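Local coordinates for uncharacterized protein (Pseudomonas syringae pv. tomato, PDB 3K4I) that is of unknown function but belongs to the aldolase/RraA-like family, assembles as a trimer and carries magnesium ions in the crystal, at residues 35-44 / 178-189; 23-34 / 189-200. All coordinates share one frame; numbering follows the deposited sequence.

Contact 1: 35-44 / 178-189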
loop_
_atom_site.group_PDB
_atom_site.type_symbol
_atom_site.label_atom_id
_atom_site.label_comp_id
_atom_site.label_asym_id
_atom_site.label_seq_id
_atom_site.Cartn_x
_atom_site.Cartn_y
_atom_site.Cartn_z
ATOM N N LEU C 35 -16.543 12.437 22.552
ATOM C CA LEU C 35 -16.600 13.882 22.738
ATOM C C LEU C 35 -17.231 14.577 21.514
ATOM O O LEU C 35 -17.349 15.797 21.486
ATOM C CB LEU C 35 -15.217 14.451 23.118
ATOM C CG LEU C 35 -14.645 13.928 24.471
ATOM C CD1 LEU C 35 -13.145 14.187 24.601
ATOM C CD2 LEU C 35 -15.403 14.491 25.666
ATOM N N GLY C 36 -17.631 13.794 20.512
ATOM C CA GLY C 36 -18.386 14.328 19.364
ATOM C C GLY C 36 -17.505 14.803 18.229
ATOM O O GLY C 36 -17.948 15.567 17.379
ATOM N N ILE C 37 -16.263 14.337 18.200
ATOM C CA ILE C 37 -15.236 14.894 17.312
ATOM C C ILE C 37 -14.602 13.773 16.488
ATOM O O ILE C 37 -14.252 12.722 17.027
ATOM C CB ILE C 37 -14.142 15.596 18.169
ATOM C CG1 ILE C 37 -14.711 16.880 18.783
ATOM C CG2 ILE C 37 -12.848 15.906 17.368
ATOM C CD1 ILE C 37 -13.899 17.332 19.975
ATOM N N ASP C 38 -14.517 13.974 15.179
ATOM C CA ASP C 38 -13.791 13.072 14.288
ATOM C C ASP C 38 -12.350 13.453 14.319
ATOM O O ASP C 38 -12.045 14.644 14.258
ATOM C CB ASP C 38 -14.250 13.313 12.830
ATOM C CG ASP C 38 -15.609 12.721 12.518
ATOM O OD1 ASP C 38 -16.120 11.928 13.315
ATOM O OD2 ASP C 38 -16.173 13.040 11.432
ATOM N N GLY C 39 -11.457 12.468 14.385
ATOM C CA GLY C 39 -10.031 12.790 14.402
ATOM C C GLY C 39 -9.214 12.153 13.301
ATOM O O GLY C 39 -8.080 12.523 13.099
ATOM N N GLY C 40 -9.778 11.186 12.586
ATOM C CA GLY C 40 -8.981 10.450 11.582
ATOM C C GLY C 40 -8.752 11.190 10.287
ATOM O O GLY C 40 -9.629 11.929 9.828
ATOM N N LEU C 41 -7.560 11.011 9.723
ATOM C CA LEU C 41 -7.207 11.603 8.429
ATOM C C LEU C 41 -7.287 10.515 7.349
ATOM O O LEU C 41 -6.318 9.782 7.101
ATOM C CB LEU C 41 -5.799 12.232 8.502
ATOM C CG LEU C 41 -5.615 13.386 9.518
ATOM C CD1 LEU C 41 -4.212 13.919 9.447
ATOM C CD2 LEU C 41 -6.565 14.529 9.191
ATOM N N PRO C 42 -8.450 10.390 6.673
ATOM C CA PRO C 42 -8.559 9.197 5.806
ATOM C C PRO C 42 -7.624 9.315 4.602
ATOM O O PRO C 42 -7.407 10.405 4.119
ATOM C CB PRO C 42 -10.030 9.191 5.375
ATOM C CG PRO C 42 -10.464 10.618 5.511
ATOM C CD PRO C 42 -9.634 11.261 6.594
ATOM N N GLY C 43 -7.047 8.196 4.183
ATOM C CA GLY C 43 -6.144 8.220 3.052
ATOM C C GLY C 43 -4.701 8.545 3.362
ATOM O O GLY C 43 -3.864 8.383 2.499
ATOM N N ILE C 44 -4.399 8.986 4.591
ATOM C CA ILE C 44 -3.010 9.272 4.960
ATOM C C ILE C 44 -2.404 8.023 5.638
ATOM O O ILE C 44 -2.597 7.788 6.833
ATOM C CB ILE C 44 -2.836 10.582 5.793
ATOM C CG1 ILE C 44 -3.387 11.793 5.022
ATOM C CG2 ILE C 44 -1.320 10.822 6.115
ATOM C CD1 ILE C 44 -3.118 13.158 5.623
ATOM N N CYS C 178 -3.524 8.080 10.892
ATOM C CA CYS C 178 -3.221 9.243 11.758
ATOM C C CYS C 178 -4.496 9.848 12.380
ATOM O O CYS C 178 -5.525 10.034 11.708
ATOM C CB CYS C 178 -2.512 10.325 10.969
ATOM S SG CYS C 178 -1.174 9.717 9.859
ATOM N N VAL C 179 -4.388 10.210 13.649
ATOM C CA VAL C 179 -5.486 10.842 14.415
ATOM C C VAL C 179 -5.031 12.204 14.954
ATOM O O VAL C 179 -3.887 12.342 15.445
ATOM C CB VAL C 179 -5.931 9.963 15.606
ATOM C CG1 VAL C 179 -7.017 10.632 16.425
ATOM C CG2 VAL C 179 -6.413 8.606 15.138
ATOM N N VAL C 180 -5.901 13.210 14.830
ATOM C CA VAL C 180 -5.639 14.575 15.342
ATOM C C VAL C 180 -6.459 14.768 16.612
ATOM O O VAL C 180 -7.698 14.633 16.604
ATOM C CB VAL C 180 -6.090 15.694 14.353
ATOM C CG1 VAL C 180 -5.789 17.091 14.933
ATOM C CG2 VAL C 180 -5.452 15.476 12.960
ATOM N N VAL C 181 -5.776 15.062 17.716
ATOM C CA VAL C 181 -6.442 15.304 18.977
ATOM C C VAL C 181 -6.315 16.790 19.311
ATOM O O VAL C 181 -5.197 17.282 19.524
ATOM C CB VAL C 181 -5.793 14.453 20.130
ATOM C CG1 VAL C 181 -6.435 14.767 21.499
ATOM C CG2 VAL C 181 -5.872 12.959 19.831
ATOM N N PRO C 182 -7.449 17.517 19.405
ATOM C CA PRO C 182 -7.319 18.942 19.724
ATOM C C PRO C 182 -6.583 19.174 21.048
ATOM O O PRO C 182 -6.835 18.476 22.036
ATOM C CB PRO C 182 -8.770 19.420 19.855
ATOM C CG PRO C 182 -9.556 18.456 18.901
ATOM C CD PRO C 182 -8.856 17.118 19.194
ATOM N N GLN C 183 -5.674 20.133 21.037
ATOM C CA GLN C 183 -4.827 20.372 22.209
ATOM C C GLN C 183 -5.642 20.681 23.473
ATOM O O GLN C 183 -5.278 20.239 24.592
ATOM C CB GLN C 183 -3.783 21.470 21.926
ATOM C CG GLN C 183 -4.321 22.845 21.537
ATOM C CD GLN C 183 -3.288 23.628 20.777
ATOM O OE1 GLN C 183 -2.576 24.441 21.340
ATOM N NE2 GLN C 183 -3.193 23.385 19.478
ATOM N N GLN C 184 -6.728 21.422 23.329
ATOM C CA GLN C 184 -7.520 21.743 24.524
ATOM C C GLN C 184 -8.205 20.515 25.134
ATOM O O GLN C 184 -8.684 20.576 26.273
ATOM C CB GLN C 184 -8.540 22.846 24.228
ATOM C CG GLN C 184 -7.895 24.194 24.023
ATOM C CD GLN C 184 -8.809 25.185 23.371
ATOM O OE1 GLN C 184 -9.045 25.144 22.158
ATOM N NE2 GLN C 184 -9.307 26.108 24.162
ATOM N N LEU C 185 -8.267 19.415 24.390
ATOM C CA LEU C 185 -8.921 18.205 24.855
ATOM C C LEU C 185 -7.955 17.058 25.131
ATOM O O LEU C 185 -8.398 15.977 25.533
ATOM C CB LEU C 185 -9.955 17.719 23.828
ATOM C CG LEU C 185 -11.117 18.679 23.593
ATOM C CD1 LEU C 185 -11.955 18.139 22.444
ATOM C CD2 LEU C 185 -11.933 18.844 24.826
ATOM N N ALA C 186 -6.652 17.296 24.952
ATOM C CA ALA C 186 -5.700 16.200 24.864
ATOM C C ALA C 186 -5.661 15.333 26.117
ATOM O O ALA C 186 -5.782 14.112 26.001
ATOM C CB ALA C 186 -4.293 16.698 24.501
ATOM N N ALA C 187 -5.548 15.955 27.287
ATOM C CA ALA C 187 -5.539 15.215 28.566
ATOM C C ALA C 187 -6.806 14.366 28.753
ATOM O O ALA C 187 -6.739 13.189 29.107
ATOM C CB ALA C 187 -5.339 16.163 29.764
ATOM N N GLU C 188 -7.962 14.954 28.465
ATOM C CA GLU C 188 -9.224 14.253 28.619
ATOM C C GLU C 188 -9.338 13.087 27.618
ATOM O O GLU C 188 -9.825 12.023 27.966
ATOM C CB GLU C 188 -10.398 15.229 28.450
ATOM C CG GLU C 188 -11.800 14.593 28.511
ATOM C CD GLU C 188 -12.176 14.038 29.887
ATOM O OE1 GLU C 188 -11.598 14.470 30.931
ATOM O OE2 GLU C 188 -13.060 13.155 29.938
ATOM N N VAL C 189 -8.902 13.292 26.373
ATOM C CA VAL C 189 -8.963 12.231 25.360
ATOM C C VAL C 189 -8.043 11.057 25.733
ATOM O O VAL C 189 -8.412 9.892 25.601
ATOM C CB VAL C 189 -8.656 12.787 23.957
ATOM C CG1 VAL C 189 -8.432 11.662 22.969
ATOM C CG2 VAL C 189 -9.806 13.712 23.537
HETATM O O HOH W 1 -9.758 16.098 15.693
HETATM O O HOH W 2 -4.820 8.206 8.456
#

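Contact 2: 23-34 / 189-200. With MG (magnesium ion), chain E.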
loop_
_atom_site.group_PDB
_atom_site.type_symbol
_atom_site.label_atom_id
_atom_site.label_comp_id
_atom_site.label_asym_id
_atom_site.label_seq_id
_atom_site.Cartn_x
_atom_site.Cartn_y
_atom_site.Cartn_z
ATOM N N LEU C 23 -0.970 3.718 23.606
ATOM C CA LEU C 23 -2.305 3.902 23.068
ATOM C C LEU C 23 -2.295 3.794 21.553
ATOM O O LEU C 23 -1.427 4.354 20.894
ATOM C CB LEU C 23 -2.916 5.251 23.503
ATOM C CG LEU C 23 -3.188 5.451 24.995
ATOM C CD1 LEU C 23 -3.693 6.866 25.309
ATOM C CD2 LEU C 23 -4.143 4.378 25.605
ATOM N N ASP C 24 -3.283 3.073 21.026
ATOM C CA ASP C 24 -3.475 2.878 19.591
ATOM C C ASP C 24 -4.339 4.010 19.048
ATOM O O ASP C 24 -5.146 4.605 19.791
ATOM C CB ASP C 24 -4.279 1.587 19.369
ATOM C CG ASP C 24 -3.529 0.326 19.770
ATOM O OD1 ASP C 24 -4.198 -0.696 20.004
ATOM O OD2 ASP C 24 -2.282 0.330 19.829
ATOM N N THR C 25 -4.195 4.292 17.753
ATOM C CA THR C 25 -5.094 5.256 17.098
ATOM C C THR C 25 -6.565 4.936 17.306
ATOM O O THR C 25 -7.378 5.864 17.417
ATOM C CB THR C 25 -4.779 5.394 15.603
ATOM O OG1 THR C 25 -4.690 4.096 15.017
ATOM C CG2 THR C 25 -3.434 6.145 15.418
ATOM N N ALA C 26 -6.927 3.650 17.338
ATOM C CA ALA C 26 -8.328 3.273 17.574
ATOM C C ALA C 26 -8.859 3.755 18.928
ATOM O O ALA C 26 -9.978 4.268 19.008
ATOM C CB ALA C 26 -8.543 1.763 17.393
ATOM N N SER C 27 -8.076 3.582 20.004
ATOM C CA SER C 27 -8.526 4.016 21.315
ATOM C C SER C 27 -8.741 5.534 21.344
ATOM O O SER C 27 -9.739 6.018 21.882
ATOM C CB SER C 27 -7.516 3.617 22.395
ATOM O OG SER C 27 -7.095 2.276 22.163
ATOM N N LEU C 28 -7.792 6.264 20.750
ATOM C CA LEU C 28 -7.841 7.710 20.745
ATOM C C LEU C 28 -9.012 8.205 19.924
ATOM O O LEU C 28 -9.707 9.125 20.334
ATOM C CB LEU C 28 -6.531 8.300 20.221
ATOM C CG LEU C 28 -5.442 8.147 21.303
ATOM C CD1 LEU C 28 -4.084 8.248 20.678
ATOM C CD2 LEU C 28 -5.637 9.199 22.416
ATOM N N SER C 29 -9.252 7.532 18.799
ATOM C CA SER C 29 -10.399 7.865 17.949
ATOM C C SER C 29 -11.743 7.596 18.657
ATOM O O SER C 29 -12.653 8.440 18.623
ATOM C CB SER C 29 -10.314 7.088 16.646
ATOM O OG SER C 29 -11.422 7.423 15.799
ATOM N N ASP C 30 -11.860 6.460 19.335
ATOM C CA ASP C 30 -13.095 6.149 20.108
ATOM C C ASP C 30 -13.312 7.185 21.224
ATOM O O ASP C 30 -14.439 7.620 21.477
ATOM C CB ASP C 30 -13.025 4.722 20.688
ATOM C CG ASP C 30 -13.075 3.640 19.612
ATOM O OD1 ASP C 30 -13.215 3.962 18.409
ATOM O OD2 ASP C 30 -12.920 2.436 19.967
ATOM N N ALA C 31 -12.222 7.642 21.840
ATOM C CA ALA C 31 -12.300 8.675 22.880
ATOM C C ALA C 31 -12.786 10.006 22.302
ATOM O O ALA C 31 -13.654 10.676 22.868
ATOM C CB ALA C 31 -10.936 8.855 23.550
ATOM N N LEU C 32 -12.194 10.395 21.188
ATOM C CA LEU C 32 -12.650 11.592 20.488
ATOM C C LEU C 32 -14.129 11.484 20.129
ATOM O O LEU C 32 -14.873 12.432 20.343
ATOM C CB LEU C 32 -11.832 11.839 19.249
ATOM C CG LEU C 32 -10.459 12.438 19.537
ATOM C CD1 LEU C 32 -9.621 12.250 18.250
ATOM C CD2 LEU C 32 -10.552 13.927 19.898
ATOM N N ASP C 33 -14.538 10.322 19.620
ATOM C CA ASP C 33 -15.926 10.135 19.191
ATOM C C ASP C 33 -16.867 10.362 20.367
ATOM O O ASP C 33 -17.962 10.895 20.201
ATOM C CB ASP C 33 -16.156 8.707 18.673
ATOM C CG ASP C 33 -15.644 8.490 17.272
ATOM O OD1 ASP C 33 -15.151 9.453 16.638
ATOM O OD2 ASP C 33 -15.742 7.327 16.815
ATOM N N SER C 34 -16.446 9.936 21.567
ATOM C CA SER C 34 -17.243 10.136 22.785
ATOM C C SER C 34 -17.367 11.595 23.174
ATOM O O SER C 34 -18.199 11.956 24.020
ATOM C CB SER C 34 -16.700 9.293 23.971
ATOM O OG SER C 34 -15.518 9.843 24.502
ATOM N N VAL C 189 -8.902 13.292 26.373
ATOM C CA VAL C 189 -8.963 12.231 25.360
ATOM C C VAL C 189 -8.043 11.057 25.733
ATOM O O VAL C 189 -8.412 9.892 25.601
ATOM C CB VAL C 189 -8.656 12.787 23.957
ATOM C CG1 VAL C 189 -8.432 11.662 22.969
ATOM C CG2 VAL C 189 -9.806 13.712 23.537
ATOM N N VAL C 190 -6.870 11.376 26.251
ATOM C CA VAL C 190 -5.924 10.342 26.628
ATOM C C VAL C 190 -6.468 9.507 27.802
ATOM O O VAL C 190 -6.369 8.280 27.785
ATOM C CB VAL C 190 -4.522 10.937 26.926
ATOM C CG1 VAL C 190 -3.621 9.911 27.640
ATOM C CG2 VAL C 190 -3.886 11.389 25.618
ATOM N N LEU C 191 -7.067 10.172 28.784
ATOM C CA LEU C 191 -7.759 9.500 29.877
ATOM C C LEU C 191 -8.882 8.573 29.371
ATOM O O LEU C 191 -8.975 7.405 29.782
ATOM C CB LEU C 191 -8.323 10.534 30.871
ATOM C CG LEU C 191 -9.033 10.054 32.138
ATOM C CD1 LEU C 191 -8.018 9.442 33.111
ATOM C CD2 LEU C 191 -9.750 11.218 32.808
ATOM N N ARG C 192 -9.707 9.073 28.447
ATOM C CA ARG C 192 -10.778 8.247 27.914
ATOM C C ARG C 192 -10.248 7.057 27.091
ATOM O O ARG C 192 -10.781 5.942 27.198
ATOM C CB ARG C 192 -11.754 9.099 27.076
ATOM C CG ARG C 192 -12.636 9.972 27.960
ATOM C CD ARG C 192 -13.460 10.939 27.142
ATOM N NE ARG C 192 -14.288 11.780 28.009
ATOM C CZ ARG C 192 -15.604 11.928 27.885
ATOM N NH1 ARG C 192 -16.262 11.327 26.899
ATOM N NH2 ARG C 192 -16.257 12.704 28.746
ATOM N N ALA C 193 -9.178 7.286 26.324
ATOM C CA ALA C 193 -8.591 6.256 25.481
ATOM C C ALA C 193 -8.041 5.127 26.340
ATOM O O ALA C 193 -8.164 3.965 26.003
ATOM C CB ALA C 193 -7.474 6.832 24.581
ATOM N N ARG C 194 -7.432 5.488 27.464
ATOM C CA ARG C 194 -6.908 4.460 28.343
ATOM C C ARG C 194 -8.019 3.538 28.884
ATOM O O ARG C 194 -7.822 2.321 29.044
ATOM C CB ARG C 194 -6.195 5.150 29.495
ATOM C CG ARG C 194 -5.297 4.234 30.240
ATOM C CD ARG C 194 -5.273 4.641 31.669
ATOM N NE ARG C 194 -4.788 6.007 31.862
ATOM C CZ ARG C 194 -4.396 6.486 33.039
ATOM N NH1 ARG C 194 -4.400 5.702 34.120
ATOM N NH2 ARG C 194 -3.971 7.736 33.138
ATOM N N ALA C 195 -9.157 4.136 29.227
ATOM C CA ALA C 195 -10.322 3.425 29.711
ATOM C C ALA C 195 -10.918 2.523 28.622
ATOM O O ALA C 195 -11.326 1.395 28.894
ATOM C CB ALA C 195 -11.361 4.420 30.231
ATOM N N VAL C 196 -10.987 3.027 27.381
ATOM C CA VAL C 196 -11.398 2.198 26.251
ATOM C C VAL C 196 -10.501 0.952 26.080
ATOM O O VAL C 196 -11.002 -0.173 25.923
ATOM C CB VAL C 196 -11.406 3.026 24.941
ATOM C CG1 VAL C 196 -11.627 2.112 23.721
ATOM C CG2 VAL C 196 -12.469 4.091 25.006
ATOM N N GLU C 197 -9.189 1.151 26.160
ATOM C CA GLU C 197 -8.233 0.055 26.013
ATOM C C GLU C 197 -8.423 -0.963 27.123
ATOM O O GLU C 197 -8.412 -2.169 26.864
ATOM C CB GLU C 197 -6.775 0.557 25.953
ATOM C CG GLU C 197 -6.488 1.256 24.606
ATOM C CD GLU C 197 -5.040 1.180 24.129
ATOM O OE1 GLU C 197 -4.173 0.673 24.894
ATOM O OE2 GLU C 197 -4.789 1.624 22.975
ATOM N N GLN C 198 -8.630 -0.479 28.349
ATOM C CA GLN C 198 -8.839 -1.393 29.479
ATOM C C GLN C 198 -10.075 -2.272 29.310
ATOM O O GLN C 198 -9.979 -3.496 29.442
ATOM C CB GLN C 198 -8.871 -0.648 30.819
ATOM C CG GLN C 198 -7.486 -0.238 31.309
ATOM C CD GLN C 198 -7.533 0.791 32.428
ATOM O OE1 GLN C 198 -8.564 1.444 32.657
ATOM N NE2 GLN C 198 -6.413 0.938 33.142
ATOM N N THR C 199 -11.214 -1.650 28.978
ATOM C CA THR C 199 -12.470 -2.381 28.720
ATOM C C THR C 199 -12.288 -3.430 27.621
ATOM O O THR C 199 -12.732 -4.582 27.755
ATOM C CB THR C 199 -13.634 -1.419 28.350
ATOM O OG1 THR C 199 -13.932 -0.584 29.476
ATOM C CG2 THR C 199 -14.881 -2.205 27.971
ATOM N N GLU C 200 -11.614 -3.036 26.547
ATOM C CA GLU C 200 -11.401 -3.915 25.401
ATOM C C GLU C 200 -10.484 -5.084 25.707
ATOM O O GLU C 200 -10.676 -6.191 25.189
ATOM C CB GLU C 200 -10.766 -3.150 24.264
ATOM C CG GLU C 200 -11.690 -2.371 23.424
ATOM C CD GLU C 200 -10.998 -1.934 22.155
ATOM O OE1 GLU C 200 -9.890 -2.484 21.834
ATOM O OE2 GLU C 200 -11.570 -1.055 21.482
HETATM MG MG MG E . -8.012 -1.647 20.638
HETATM O O HOH W 3 -6.566 -1.063 19.416
HETATM O O HOH W 4 -8.630 0.195 21.534
HETATM O O HOH W 5 -9.212 -1.248 19.113
HETATM O O HOH W 6 -6.706 -1.964 22.324
#

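Contact 1: 35-44 / 178-189
Leu41 lays its isobutyl group obliquely across Val180, with CG 4.0 Å from CG2 of the valine; strand 163-165 touches both side chains. With Leu41 CG anti to the carbonyl carbon (chi1 -62°), the branch turns to this valine, while CD1 also passes CB of Cys178. Next to it Ile44, closing a type II turn from Leu41, rests CG2 against Cys178 SG. The backbones meet in a single beta bridge between Gly40 and Val179. Val180 N donates to Gly39 O at 2.9 Å, and Leu41 N donates to Cys178 O at 3.0 Å. The loop after helix 25-33 is thus laid along strand 177-181, which on its other side pairs antiparallel with strand 170-174 in the mixed sheet. One water donates to both Asp38 O and Val180 O; another accepts from Cys178 N and lies close to Leu41 O and Ile44 O. Toward Leu35 and helix 186-207 the contact becomes apolar: Ile37 CD1 and Leu185 CD1 meet tip to tip, tightly packed at 3.2 Å. Ile37 CG2 faces the ring of Pro182. Leu35 CD1 presses on Val189 CG2 at 3.5 Å. Gln143 of the second subunit accepts a hydrogen bond from Gly40 N.

Contact 2: 23-34 / 189-200
The Arg192 guanidinium is met at its edge by Ser34: NH1 donates to OG at 2.9 Å, only 7° out of the guanidinium plane, and Ser34 CB also lies in that plane. Ser34 OG in turn donates to Ala31 O, while Arg192 NE forms a salt bridge with Glu188. The carboxylate of Glu197 stands across that of Asp24, their planes 53° apart. Its OE2 accepts the Asp24 backbone N-H at 2.9 Å, nearly along the C-O axis, just where helix 25-33 starts; Ser27 OG also lies close, but its position is less certain. Leu23 CD2 packs 3.6 Å from the carboxylate carbon CD of Glu197. Between these polar ends the helices are close, their axes 7.8 Å apart at 117°, with small residues at the crossing: Ala31 CB sits 3.6 Å from Arg192 CB, and Ala193 CB touches Ser27 O and Leu28 CD2. Val189 CG1 lies against both Leu28 and Ala31. Glu200 OE1 binds magnesium at 2.4 Å; four waters and Asp102 of the second subunit complete its coordination, and one of those waters donates to Asp24 OD1. Helix 25-33 packs on helix 186-207 and also on strands 170-174 and 177-181, where Leu28 reaches Val172 and Leu32 reaches Val179 and Val181; Val190 faces helix 14-19.

How the contacts relate
Contact 1 is nested along the chain inside the loop closed by contact 2, and their centres lie about 11 Å apart. Val189 belongs to both, and helix 186-207 serves each: Glu188 and Val189 meet the loop after helix 25-33, and from Val189 onward it packs on that helix. The hand-over is direct, since Ile37 N lies 3.2 Å from Leu32 O, a probable hydrogen bond, and Leu35 CD2 packs 3.4 Å from Arg192 CZ. Both contacts border the second subunit, where Arg148 forms salt bridges with Asp38 and Asp33. Magnesium is bound at the far end of contact 2; in contact 1 the side chain of Val179 is about 12 Å from this same ion.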